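Local coordinates for protein (S)-ureidoglycine aminohydrolase (PDB 1RC6) that hydrolyses (S)-ureidoglycine to (S)-ureidoglycolate and ammonia, a manganese-dependent deamination in the assimilation of allantoin, at residues G211-D216 with F247-S252; Y194-T197 with E201-A204; A16-V21 with W219-K224; F59-V64 with G225-M230. One frame throughout, in Å; residues are numbered along the deposited sequence.

Interaction 1: residues G211-D216 with F247-S252; sequences GVYNLD and FSYIYS
Tyr-213 meets Tyr-249 and Phe-247 inside the C-terminal cupin barrel, where strands from two sheets face each other and aromatic rings fill the interior between them. No backbone pairing joins the two segments, whose strand axes stay 9.0 Å apart at their closest, so rings must bridge the gap. Phe-247 sends its ring across because CG stands opposite the backbone N (chi1 -177°). At Tyr-249, CG instead lies between the backbone N and the carbonyl carbon (chi1 64°), and its ring approaches that of Tyr-213 from the opposite direction. Those two tyrosines form an offset edge-to-face pair: the edge of Tyr-213 is turned toward the face of Tyr-249, with ring centroids 5.7 Å apart and planes inclined at 77°. Tyr-213 also runs at about a right angle to Phe-247, and the two rings meet through their edges, Tyr-213 CE1 lying 4.2 Å from Phe-247 CZ. Tyr-213 thus occupies a corner between two rings of strand 247-254, while Ile-228 and Met-230 pack on it from strand 227-230 of the facing sheet. Tyr-249, in turn, touches Leu-184, Ala-204 and Ile-206. By similarity it is a probable substrate-binding residue, and the Tyr-213 ring packs directly against it. Two residues before Tyr-213, Gly-211 CA sits over the face of the Phe-247 ring in a CH-pi contact, 3.9 Å from the ring centroid and almost directly above its centre.

Interaction 2: residues Y194-T197 with E201-A204; sequences YIET and EHGA
Two first torsions aim Glu-196 and His-202 at one another: in Glu-196, CG is opposite the backbone N (chi1 -160°) and the chain continues extended, whereas in His-202, CG is opposite the carbonyl carbon (chi1 -73°). The side chains meet at about a right angle. Glu-196 OE2 comes to 3.6 Å from His-202 NE2, arriving at the edge of the imidazole near its plane, and Glu-196 OE1 is hardly farther from the same nitrogen, at 3.8 Å. With the carboxylate plane turned 77° from the ring, the group presents both oxygens to NE2 without hydrogen-bonding to it. Such spacing is consistent with ligands that gather round a shared metal ion. The arrangement is consistent with the cupin metal site, the two histidines and following glutamate of the classical first cupin motif being recast here as a glutamate followed by two histidines. By similarity, Glu-196, His-198, His-202 and Gln-236 bind manganese, and Glu-196 also contacts substrate. A second-shell bond sets the rotation of the imidazole: His-202 ND1 is hydrogen-bonded to Ser-252 O on the adjacent strand 247-254, which keeps NE2 turned toward Glu-196. Tyr-251 and His-198 meet the His-202 ring in edge-to-face fashion. Tyr-194, two residues earlier than Glu-196 on strand 193-198, brings its OH obliquely to the imidazole, 4.3 Å from His-202 CD2.

Interaction 3: residues A16-V21 with W219-K224; sequences ANRAIV and WIPVKK
Arg-18 crosses from the N-terminal segment to Pro-221 and Lys-223 at the edge of the C-terminal cupin barrel. From CB, which points toward strand 219-223, the chain leaves with CG opposite the carbonyl carbon (chi1 -72°), runs straight through chi2 and then bends at chi3 (-69°). CD settles against the proline ring, 3.7 Å from Pro-221 CG. NE hydrogen-bonds to Leu-15 O, just before the segment. Beyond CZ the two terminal nitrogens part: Arg-18 NH1 comes within 2.9 Å of Pro-221 O, but at an angle too poor for a hydrogen bond, and its firm partner is the carboxylate oxygen OD1 of Asp-226, in a salt bridge. NH2 meets the aliphatic end of Lys-223, whose CE is 3.5 Å from Arg-18 NH2, where the two side chains cross at about a right angle. Lys-223 NZ stays 4.7 Å from Arg-18 NH2. The Asp-226 carboxylate would probably balance the local positive charge, and its OD1 also binds the backbone N of Lys-223; one buried carboxylate oxygen therefore ties the N-terminal segment to the turn that follows strand 219-223.

Interaction 4: residues F59-V64 with G225-M230; sequences FVDYLV and GDYIFM
The backbones carrying Asp-61 and Tyr-227 belong to different sheets and share no hydrogen bond; even the nearest CA atoms across the gap, those of Asp-61 and Phe-229, are 10.3 Å apart. Strand 60-67 lies in the N-terminal cupin domain and strand 227-230 in the C-terminal one, so the contact is part of the buried interface of a bicupin. Side chains from both strands span it. Tyr-227, with CG opposite the backbone N (chi1 177°), points across and meets Asp-61 coming from the other side, the carboxylate standing nearly perpendicular to the phenol ring (83°). Tyr-227 OH donates a hydrogen bond to Asp-61 OD1; the modelled 2.4 Å between these atoms is too short to be taken literally at this resolution. Beside that polar link, Phe-59 approaches edge-on: its CE2 is 3.8 Å from Tyr-227 OH, which lies in the plane of the Phe-59 ring, and Phe-59 CZ is 4.3 Å from Phe-229 CE2, at the edge of that second ring. Phe-59 is itself stacked on Tyr-132. Ser-51 completes the polar cluster, its OG bonding to Tyr-227 OH and its backbone N to Asp-61 OD2. Both carboxylate oxygens are thus engaged in a buried setting, and these donors would probably help to stabilise a negative charge on Asp-61 between the two domains.

How the interactions relate
Followed from the N terminus, the chain first supplies residues 16-21 and then 59-64, which wait some 160 to 200 residues for their partners. Interaction 2 is the first to close, over a short connection between two sheets of the C-terminal barrel, and falls wholly inside the spans of interactions 3 and 4. Residues 211-216 then open interaction 1; 219-224 close interaction 3, 225-230 close interaction 4, and 247-252 finally close interaction 1. Interactions 1, 3 and 4 therefore cross one another, whereas interactions 2 and 1 follow in series. Interaction 3 fastens the N-terminal segment to the second barrel, interaction 4 joins the two cupin domains, and interactions 1 and 2 bridge the facing sheets of the second barrel, beside and at the probable metal site.

Interaction 1: residues G211-D216 with F247-S252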
loop_
_atom_site.group_PDB
_atom_site.type_symbol
_atom_site.label_atom_id
_atom_site.label_comp_id
_atom_site.label_asym_id
_atom_site.label_seq_id
_atom_site.Cartn_x
_atom_site.Cartn_y
_atom_site.Cartn_z
ATOM N N GLY A 211 -5.181 13.938 -8.936
ATOM C CA GLY A 211 -6.304 14.518 -8.238
ATOM C C GLY A 211 -5.824 15.535 -7.237
ATOM O O GLY A 211 -4.667 15.936 -7.261
ATOM N N VAL A 212 -6.721 15.963 -6.362
ATOM C CA VAL A 212 -6.370 16.924 -5.338
ATOM C C VAL A 212 -6.896 16.430 -3.999
ATOM O O VAL A 212 -8.061 16.040 -3.866
ATOM C CB VAL A 212 -6.953 18.312 -5.651
ATOM C CG1 VAL A 212 -6.598 19.290 -4.545
ATOM C CG2 VAL A 212 -6.404 18.804 -6.977
ATOM N N TYR A 213 -6.014 16.438 -3.010
ATOM C CA TYR A 213 -6.356 15.983 -1.675
ATOM C C TYR A 213 -6.448 17.158 -0.729
ATOM O O TYR A 213 -5.864 18.208 -0.973
ATOM C CB TYR A 213 -5.290 15.016 -1.158
ATOM C CG TYR A 213 -5.782 13.609 -0.932
ATOM C CD1 TYR A 213 -6.276 12.840 -1.989
ATOM C CD2 TYR A 213 -5.743 13.040 0.338
ATOM C CE1 TYR A 213 -6.719 11.536 -1.783
ATOM C CE2 TYR A 213 -6.183 11.739 0.555
ATOM C CZ TYR A 213 -6.670 10.993 -0.507
ATOM O OH TYR A 213 -7.108 9.709 -0.284
ATOM N N ASN A 214 -7.184 16.965 0.354
ATOM C CA ASN A 214 -7.343 17.988 1.367
ATOM C C ASN A 214 -7.018 17.341 2.697
ATOM O O ASN A 214 -7.901 16.811 3.373
ATOM C CB ASN A 214 -8.777 18.511 1.393
ATOM C CG ASN A 214 -8.997 19.540 2.486
ATOM O OD1 ASN A 214 -8.492 20.658 2.412
ATOM N ND2 ASN A 214 -9.745 19.159 3.518
ATOM N N LEU A 215 -5.741 17.382 3.063
ATOM C CA LEU A 215 -5.283 16.790 4.313
ATOM C C LEU A 215 -5.618 17.674 5.514
ATOM O O LEU A 215 -6.748 17.654 6.009
ATOM C CB LEU A 215 -3.774 16.528 4.244
ATOM C CG LEU A 215 -3.272 15.586 3.135
ATOM C CD1 LEU A 215 -4.013 14.259 3.210
ATOM C CD2 LEU A 215 -3.476 16.224 1.770
ATOM N N ASP A 216 -4.641 18.439 5.988
ATOM C CA ASP A 216 -4.875 19.317 7.125
ATOM C C ASP A 216 -5.414 20.658 6.651
ATOM O O ASP A 216 -4.769 21.697 6.793
ATOM C CB ASP A 216 -3.589 19.499 7.936
ATOM C CG ASP A 216 -3.290 18.302 8.832
ATOM O OD1 ASP A 216 -2.195 18.258 9.434
ATOM O OD2 ASP A 216 -4.157 17.406 8.939
ATOM N N PHE A 247 -8.304 8.567 -11.643
ATOM C CA PHE A 247 -7.659 8.765 -10.341
ATOM C C PHE A 247 -7.887 7.588 -9.378
ATOM O O PHE A 247 -8.964 7.453 -8.800
ATOM C CB PHE A 247 -8.183 10.072 -9.724
ATOM C CG PHE A 247 -7.555 10.430 -8.409
ATOM C CD1 PHE A 247 -6.167 10.505 -8.276
ATOM C CD2 PHE A 247 -8.349 10.720 -7.304
ATOM C CE1 PHE A 247 -5.575 10.868 -7.047
ATOM C CE2 PHE A 247 -7.770 11.083 -6.072
ATOM C CZ PHE A 247 -6.383 11.156 -5.943
ATOM N N SER A 248 -6.880 6.734 -9.210
ATOM C CA SER A 248 -7.019 5.597 -8.304
ATOM C C SER A 248 -5.820 5.387 -7.385
ATOM O O SER A 248 -4.669 5.547 -7.795
ATOM C CB SER A 248 -7.257 4.306 -9.088
ATOM O OG SER A 248 -6.065 3.851 -9.702
ATOM N N TYR A 249 -6.101 5.014 -6.141
ATOM C CA TYR A 249 -5.045 4.752 -5.177
ATOM C C TYR A 249 -5.366 3.574 -4.263
ATOM O O TYR A 249 -6.528 3.286 -3.979
ATOM C CB TYR A 249 -4.761 5.993 -4.330
ATOM C CG TYR A 249 -5.903 6.452 -3.461
ATOM C CD1 TYR A 249 -6.856 7.353 -3.937
ATOM C CD2 TYR A 249 -6.002 6.026 -2.137
ATOM C CE1 TYR A 249 -7.886 7.832 -3.102
ATOM C CE2 TYR A 249 -7.024 6.489 -1.297
ATOM C CZ TYR A 249 -7.956 7.391 -1.786
ATOM O OH TYR A 249 -8.944 7.839 -0.945
ATOM N N ILE A 250 -4.318 2.892 -3.810
ATOM C CA ILE A 250 -4.467 1.748 -2.930
ATOM C C ILE A 250 -4.136 2.212 -1.526
ATOM O O ILE A 250 -3.284 3.072 -1.347
ATOM C CB ILE A 250 -3.514 0.616 -3.349
ATOM C CG1 ILE A 250 -3.740 -0.612 -2.466
ATOM C CG2 ILE A 250 -2.060 1.106 -3.292
ATOM C CD1 ILE A 250 -3.060 -1.851 -2.990
ATOM N N TYR A 251 -4.813 1.656 -0.527
ATOM C CA TYR A 251 -4.549 2.067 0.839
ATOM C C TYR A 251 -4.922 1.043 1.892
ATOM O O TYR A 251 -5.904 0.313 1.755
ATOM C CB TYR A 251 -5.269 3.384 1.145
ATOM C CG TYR A 251 -6.761 3.255 1.344
ATOM C CD1 TYR A 251 -7.644 3.306 0.254
ATOM C CD2 TYR A 251 -7.298 3.099 2.625
ATOM C CE1 TYR A 251 -9.029 3.209 0.441
ATOM C CE2 TYR A 251 -8.685 2.998 2.821
ATOM C CZ TYR A 251 -9.539 3.054 1.726
ATOM O OH TYR A 251 -10.897 2.939 1.929
ATOM N N SER A 252 -4.136 1.024 2.961
ATOM C CA SER A 252 -4.336 0.112 4.067
ATOM C C SER A 252 -5.301 0.670 5.099
ATOM O O SER A 252 -5.654 1.839 5.068
ATOM C CB SER A 252 -3.001 -0.199 4.722
ATOM O OG SER A 252 -2.300 0.989 5.033
#

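Interaction 2: residues Y194-T197 with E201-A204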
loop_
_atom_site.group_PDB
_atom_site.type_symbol
_atom_site.label_atom_id
_atom_site.label_comp_id
_atom_site.label_asym_id
_atom_site.label_seq_id
_atom_site.Cartn_x
_atom_site.Cartn_y
_atom_site.Cartn_z
ATOM N N TYR A 194 -13.533 11.765 -2.520
ATOM C CA TYR A 194 -13.257 11.020 -1.299
ATOM C C TYR A 194 -13.181 11.953 -0.093
ATOM O O TYR A 194 -12.704 13.083 -0.204
ATOM C CB TYR A 194 -11.943 10.239 -1.465
ATOM C CG TYR A 194 -11.390 9.581 -0.208
ATOM C CD1 TYR A 194 -10.254 10.093 0.433
ATOM C CD2 TYR A 194 -11.976 8.427 0.321
ATOM C CE1 TYR A 194 -9.712 9.466 1.567
ATOM C CE2 TYR A 194 -11.441 7.797 1.454
ATOM C CZ TYR A 194 -10.311 8.320 2.070
ATOM O OH TYR A 194 -9.782 7.699 3.178
ATOM N N ILE A 195 -13.682 11.471 1.042
ATOM C CA ILE A 195 -13.671 12.201 2.313
ATOM C C ILE A 195 -13.802 11.186 3.449
ATOM O O ILE A 195 -14.371 10.111 3.256
ATOM C CB ILE A 195 -14.845 13.236 2.440
ATOM C CG1 ILE A 195 -16.169 12.613 1.993
ATOM C CG2 ILE A 195 -14.530 14.494 1.643
ATOM C CD1 ILE A 195 -16.341 12.506 0.484
ATOM N N GLU A 196 -13.269 11.513 4.624
ATOM C CA GLU A 196 -13.357 10.606 5.766
ATOM C C GLU A 196 -12.613 11.117 7.004
ATOM O O GLU A 196 -11.657 11.888 6.904
ATOM C CB GLU A 196 -12.804 9.222 5.397
ATOM C CG GLU A 196 -13.285 8.100 6.315
ATOM C CD GLU A 196 -12.373 6.881 6.307
ATOM O OE1 GLU A 196 -11.989 6.420 5.213
ATOM O OE2 GLU A 196 -12.047 6.372 7.399
ATOM N N THR A 197 -13.074 10.676 8.171
ATOM C CA THR A 197 -12.470 11.020 9.454
ATOM C C THR A 197 -12.275 9.664 10.123
ATOM O O THR A 197 -13.114 8.776 9.969
ATOM C CB THR A 197 -13.407 11.890 10.285
ATOM O OG1 THR A 197 -13.817 13.014 9.495
ATOM C CG2 THR A 197 -12.703 12.382 11.551
ATOM N N GLU A 201 -5.337 4.736 11.136
ATOM C CA GLU A 201 -4.375 5.323 10.211
ATOM C C GLU A 201 -4.672 4.826 8.798
ATOM O O GLU A 201 -5.504 3.942 8.592
ATOM C CB GLU A 201 -2.962 4.877 10.568
ATOM C CG GLU A 201 -2.597 4.987 12.025
ATOM C CD GLU A 201 -1.595 3.919 12.437
ATOM O OE1 GLU A 201 -0.957 4.082 13.494
ATOM O OE2 GLU A 201 -1.453 2.909 11.715
ATOM N N HIS A 202 -3.973 5.395 7.829
ATOM C CA HIS A 202 -4.126 4.986 6.448
ATOM C C HIS A 202 -2.803 5.232 5.752
ATOM O O HIS A 202 -2.070 6.151 6.108
ATOM C CB HIS A 202 -5.231 5.790 5.745
ATOM C CG HIS A 202 -6.615 5.419 6.171
ATOM N ND1 HIS A 202 -7.068 4.116 6.175
ATOM C CD2 HIS A 202 -7.647 6.175 6.612
ATOM C CE1 HIS A 202 -8.319 4.086 6.602
ATOM N NE2 HIS A 202 -8.695 5.323 6.873
ATOM N N GLY A 203 -2.494 4.391 4.778
ATOM C CA GLY A 203 -1.276 4.550 4.016
ATOM C C GLY A 203 -1.735 4.440 2.580
ATOM O O GLY A 203 -2.179 3.380 2.161
ATOM N N ALA A 204 -1.663 5.517 1.813
ATOM C CA ALA A 204 -2.122 5.426 0.444
ATOM C C ALA A 204 -1.036 5.726 -0.557
ATOM O O ALA A 204 -0.214 6.624 -0.361
ATOM C CB ALA A 204 -3.288 6.357 0.229
#

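Interaction 3: residues A16-V21 with W219-K224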
loop_
_atom_site.group_PDB
_atom_site.type_symbol
_atom_site.label_atom_id
_atom_site.label_comp_id
_atom_site.label_asym_id
_atom_site.label_seq_id
_atom_site.Cartn_x
_atom_site.Cartn_y
_atom_site.Cartn_z
ATOM N N ALA A 16 6.845 20.356 -8.335
ATOM C CA ALA A 16 8.096 19.960 -7.683
ATOM C C ALA A 16 8.134 20.423 -6.223
ATOM O O ALA A 16 7.776 21.564 -5.920
ATOM C CB ALA A 16 9.291 20.535 -8.443
ATOM N N ASN A 17 8.563 19.528 -5.334
ATOM C CA ASN A 17 8.671 19.811 -3.902
ATOM C C ASN A 17 7.326 19.916 -3.189
ATOM O O ASN A 17 6.880 21.014 -2.857
ATOM C CB ASN A 17 9.444 21.114 -3.657
ATOM C CG ASN A 17 10.787 21.135 -4.348
ATOM O OD1 ASN A 17 11.579 20.199 -4.221
ATOM N ND2 ASN A 17 11.058 22.213 -5.079
ATOM N N ARG A 18 6.683 18.782 -2.945
ATOM C CA ARG A 18 5.403 18.790 -2.248
ATOM C C ARG A 18 5.466 17.967 -0.954
ATOM O O ARG A 18 4.554 18.015 -0.122
ATOM C CB ARG A 18 4.301 18.275 -3.176
ATOM C CG ARG A 18 3.950 19.264 -4.272
ATOM C CD ARG A 18 2.890 18.734 -5.222
ATOM N NE ARG A 18 3.383 17.638 -6.053
ATOM C CZ ARG A 18 3.132 16.351 -5.833
ATOM N NH1 ARG A 18 2.381 15.982 -4.800
ATOM N NH2 ARG A 18 3.639 15.431 -6.646
ATOM N N ALA A 19 6.566 17.236 -0.785
ATOM C CA ALA A 19 6.786 16.399 0.393
ATOM C C ALA A 19 6.620 17.174 1.705
ATOM O O ALA A 19 7.537 17.859 2.150
ATOM C CB ALA A 19 8.184 15.767 0.325
ATOM N N ILE A 20 5.448 17.052 2.321
ATOM C CA ILE A 20 5.158 17.727 3.577
ATOM C C ILE A 20 4.917 16.711 4.679
ATOM O O ILE A 20 4.501 15.589 4.408
ATOM C CB ILE A 20 3.904 18.605 3.450
ATOM C CG1 ILE A 20 3.477 19.116 4.833
ATOM C CG2 ILE A 20 2.774 17.809 2.815
ATOM C CD1 ILE A 20 4.542 19.946 5.551
ATOM N N VAL A 21 5.164 17.110 5.921
ATOM C CA VAL A 21 4.972 16.224 7.063
ATOM C C VAL A 21 4.314 16.911 8.255
ATOM O O VAL A 21 4.528 18.096 8.494
ATOM C CB VAL A 21 6.321 15.633 7.514
ATOM C CG1 VAL A 21 6.168 14.911 8.853
ATOM C CG2 VAL A 21 6.836 14.672 6.449
ATOM N N TRP A 219 -5.193 22.155 0.400
ATOM C CA TRP A 219 -5.255 21.396 -0.830
ATOM C C TRP A 219 -3.861 21.111 -1.347
ATOM O O TRP A 219 -3.000 21.996 -1.370
ATOM C CB TRP A 219 -6.061 22.154 -1.880
ATOM C CG TRP A 219 -7.445 22.426 -1.430
ATOM C CD1 TRP A 219 -7.879 23.505 -0.719
ATOM C CD2 TRP A 219 -8.582 21.578 -1.612
ATOM N NE1 TRP A 219 -9.218 23.380 -0.445
ATOM C CE2 TRP A 219 -9.674 22.205 -0.981
ATOM C CE3 TRP A 219 -8.780 20.343 -2.243
ATOM C CZ2 TRP A 219 -10.952 21.644 -0.967
ATOM C CZ3 TRP A 219 -10.052 19.782 -2.229
ATOM C CH2 TRP A 219 -11.123 20.434 -1.593
ATOM N N ILE A 220 -3.637 19.866 -1.749
ATOM C CA ILE A 220 -2.342 19.465 -2.260
ATOM C C ILE A 220 -2.511 18.642 -3.512
ATOM O O ILE A 220 -3.141 17.589 -3.492
ATOM C CB ILE A 220 -1.560 18.605 -1.242
ATOM C CG1 ILE A 220 -1.343 19.375 0.061
ATOM C CG2 ILE A 220 -0.213 18.207 -1.836
ATOM C CD1 ILE A 220 -0.445 20.587 -0.085
ATOM N N PRO A 221 -1.975 19.122 -4.634
ATOM C CA PRO A 221 -2.149 18.289 -5.822
ATOM C C PRO A 221 -1.466 16.947 -5.554
ATOM O O PRO A 221 -0.363 16.886 -5.004
ATOM C CB PRO A 221 -1.476 19.107 -6.931
ATOM C CG PRO A 221 -0.493 19.980 -6.189
ATOM C CD PRO A 221 -1.238 20.358 -4.936
ATOM N N VAL A 222 -2.148 15.871 -5.915
ATOM C CA VAL A 222 -1.626 14.540 -5.702
ATOM C C VAL A 222 -1.578 13.835 -7.042
ATOM O O VAL A 222 -2.383 14.124 -7.925
ATOM C CB VAL A 222 -2.534 13.783 -4.740
ATOM C CG1 VAL A 222 -2.163 12.332 -4.709
ATOM C CG2 VAL A 222 -2.410 14.374 -3.358
ATOM N N LYS A 223 -0.640 12.914 -7.210
ATOM C CA LYS A 223 -0.559 12.225 -8.482
ATOM C C LYS A 223 0.110 10.873 -8.411
ATOM O O LYS A 223 0.732 10.519 -7.417
ATOM C CB LYS A 223 0.173 13.099 -9.495
ATOM C CG LYS A 223 1.653 13.288 -9.206
ATOM C CD LYS A 223 2.223 14.438 -10.034
ATOM C CE LYS A 223 3.741 14.465 -10.004
ATOM N NZ LYS A 223 4.307 13.301 -10.734
ATOM N N LYS A 224 -0.037 10.122 -9.491
ATOM C CA LYS A 224 0.545 8.798 -9.609
ATOM C C LYS A 224 1.967 8.820 -9.073
ATOM O O LYS A 224 2.758 9.681 -9.449
ATOM C CB LYS A 224 0.526 8.381 -11.075
ATOM C CG LYS A 224 1.254 7.108 -11.410
ATOM C CD LYS A 224 0.769 6.610 -12.768
ATOM C CE LYS A 224 1.634 5.491 -13.311
ATOM N NZ LYS A 224 2.994 5.983 -13.688
#

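Interaction 4: residues F59-V64 with G225-M230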
loop_
_atom_site.group_PDB
_atom_site.type_symbol
_atom_site.label_atom_id
_atom_site.label_comp_id
_atom_site.label_asym_id
_atom_site.label_seq_id
_atom_site.Cartn_x
_atom_site.Cartn_y
_atom_site.Cartn_z
ATOM N N PHE A 59 2.475 0.282 11.349
ATOM C CA PHE A 59 2.840 -0.642 10.287
ATOM C C PHE A 59 4.031 -0.065 9.560
ATOM O O PHE A 59 4.456 1.057 9.844
ATOM C CB PHE A 59 1.692 -0.811 9.289
ATOM C CG PHE A 59 1.213 0.491 8.672
ATOM C CD1 PHE A 59 0.211 1.245 9.283
ATOM C CD2 PHE A 59 1.762 0.959 7.478
ATOM C CE1 PHE A 59 -0.237 2.439 8.713
ATOM C CE2 PHE A 59 1.323 2.152 6.905
ATOM C CZ PHE A 59 0.320 2.890 7.526
ATOM N N VAL A 60 4.592 -0.835 8.640
ATOM C CA VAL A 60 5.705 -0.353 7.838
ATOM C C VAL A 60 5.340 -0.749 6.438
ATOM O O VAL A 60 4.990 -1.901 6.217
ATOM C CB VAL A 60 7.029 -1.043 8.164
ATOM C CG1 VAL A 60 8.123 -0.426 7.325
ATOM C CG2 VAL A 60 7.351 -0.928 9.646
ATOM N N ASP A 61 5.372 0.184 5.495
ATOM C CA ASP A 61 5.057 -0.187 4.123
ATOM C C ASP A 61 6.176 0.257 3.201
ATOM O O ASP A 61 7.000 1.096 3.577
ATOM C CB ASP A 61 3.685 0.345 3.692
ATOM C CG ASP A 61 3.517 1.818 3.935
ATOM O OD1 ASP A 61 2.382 2.298 3.738
ATOM O OD2 ASP A 61 4.505 2.494 4.318
ATOM N N TYR A 62 6.241 -0.340 2.013
ATOM C CA TYR A 62 7.320 -0.042 1.084
ATOM C C TYR A 62 6.890 0.073 -0.357
ATOM O O TYR A 62 5.810 -0.363 -0.756
ATOM C CB TYR A 62 8.383 -1.149 1.091
ATOM C CG TYR A 62 8.717 -1.795 2.410
ATOM C CD1 TYR A 62 7.737 -2.437 3.173
ATOM C CD2 TYR A 62 10.024 -1.787 2.889
ATOM C CE1 TYR A 62 8.057 -3.054 4.391
ATOM C CE2 TYR A 62 10.355 -2.402 4.101
ATOM C CZ TYR A 62 9.371 -3.030 4.842
ATOM O OH TYR A 62 9.723 -3.630 6.025
ATOM N N LEU A 63 7.786 0.649 -1.140
ATOM C CA LEU A 63 7.601 0.780 -2.567
ATOM C C LEU A 63 8.901 0.163 -3.071
ATOM O O LEU A 63 9.985 0.577 -2.670
ATOM C CB LEU A 63 7.498 2.241 -2.967
ATOM C CG LEU A 63 7.129 2.516 -4.427
ATOM C CD1 LEU A 63 6.813 4.001 -4.566
ATOM C CD2 LEU A 63 8.273 2.122 -5.365
ATOM N N VAL A 64 8.803 -0.848 -3.921
ATOM C CA VAL A 64 10.006 -1.497 -4.401
ATOM C C VAL A 64 9.974 -1.756 -5.894
ATOM O O VAL A 64 9.070 -2.430 -6.400
ATOM C CB VAL A 64 10.224 -2.855 -3.683
ATOM C CG1 VAL A 64 11.590 -3.416 -4.036
ATOM C CG2 VAL A 64 10.084 -2.682 -2.176
ATOM N N GLY A 225 2.278 7.887 -8.176
ATOM C CA GLY A 225 3.607 7.820 -7.599
ATOM C C GLY A 225 3.709 8.422 -6.206
ATOM O O GLY A 225 4.642 8.121 -5.461
ATOM N N ASP A 226 2.762 9.279 -5.847
ATOM C CA ASP A 226 2.765 9.906 -4.530
ATOM C C ASP A 226 2.297 8.931 -3.459
ATOM O O ASP A 226 1.556 7.987 -3.743
ATOM C CB ASP A 226 1.835 11.121 -4.506
ATOM C CG ASP A 226 2.400 12.319 -5.251
ATOM O OD1 ASP A 226 1.688 13.346 -5.323
ATOM O OD2 ASP A 226 3.548 12.239 -5.758
ATOM N N TYR A 227 2.725 9.173 -2.224
ATOM C CA TYR A 227 2.334 8.339 -1.106
ATOM C C TYR A 227 1.826 9.251 -0.019
ATOM O O TYR A 227 2.393 10.303 0.213
ATOM C CB TYR A 227 3.512 7.542 -0.556
ATOM C CG TYR A 227 3.122 6.723 0.651
ATOM C CD1 TYR A 227 2.413 5.532 0.511
ATOM C CD2 TYR A 227 3.408 7.171 1.937
ATOM C CE1 TYR A 227 1.993 4.805 1.631
ATOM C CE2 TYR A 227 3.002 6.460 3.063
ATOM C CZ TYR A 227 2.297 5.283 2.904
ATOM O OH TYR A 227 1.907 4.591 4.018
ATOM N N ILE A 228 0.777 8.839 0.672
ATOM C CA ILE A 228 0.229 9.680 1.713
ATOM C C ILE A 228 -0.044 8.931 3.002
ATOM O O ILE A 228 -0.705 7.892 2.995
ATOM C CB ILE A 228 -1.094 10.298 1.262
ATOM C CG1 ILE A 228 -0.938 10.898 -0.126
ATOM C CG2 ILE A 228 -1.544 11.346 2.265
ATOM C CD1 ILE A 228 -2.243 11.350 -0.715
ATOM N N PHE A 229 0.462 9.468 4.106
ATOM C CA PHE A 229 0.216 8.870 5.409
ATOM C C PHE A 229 -0.816 9.690 6.169
ATOM O O PHE A 229 -0.543 10.812 6.575
ATOM C CB PHE A 229 1.482 8.804 6.255
ATOM C CG PHE A 229 1.216 8.404 7.674
ATOM C CD1 PHE A 229 1.457 9.288 8.719
ATOM C CD2 PHE A 229 0.690 7.142 7.965
ATOM C CE1 PHE A 229 1.180 8.920 10.043
ATOM C CE2 PHE A 229 0.409 6.766 9.273
ATOM C CZ PHE A 229 0.654 7.653 10.316
ATOM N N MET A 230 -1.996 9.117 6.358
ATOM C CA MET A 230 -3.080 9.778 7.069
ATOM C C MET A 230 -3.094 9.206 8.483
ATOM O O MET A 230 -3.511 8.067 8.699
ATOM C CB MET A 230 -4.401 9.479 6.363
ATOM C CG MET A 230 -4.438 9.831 4.874
ATOM S SD MET A 230 -5.862 9.053 4.021
ATOM C CE MET A 230 -5.320 9.045 2.319
#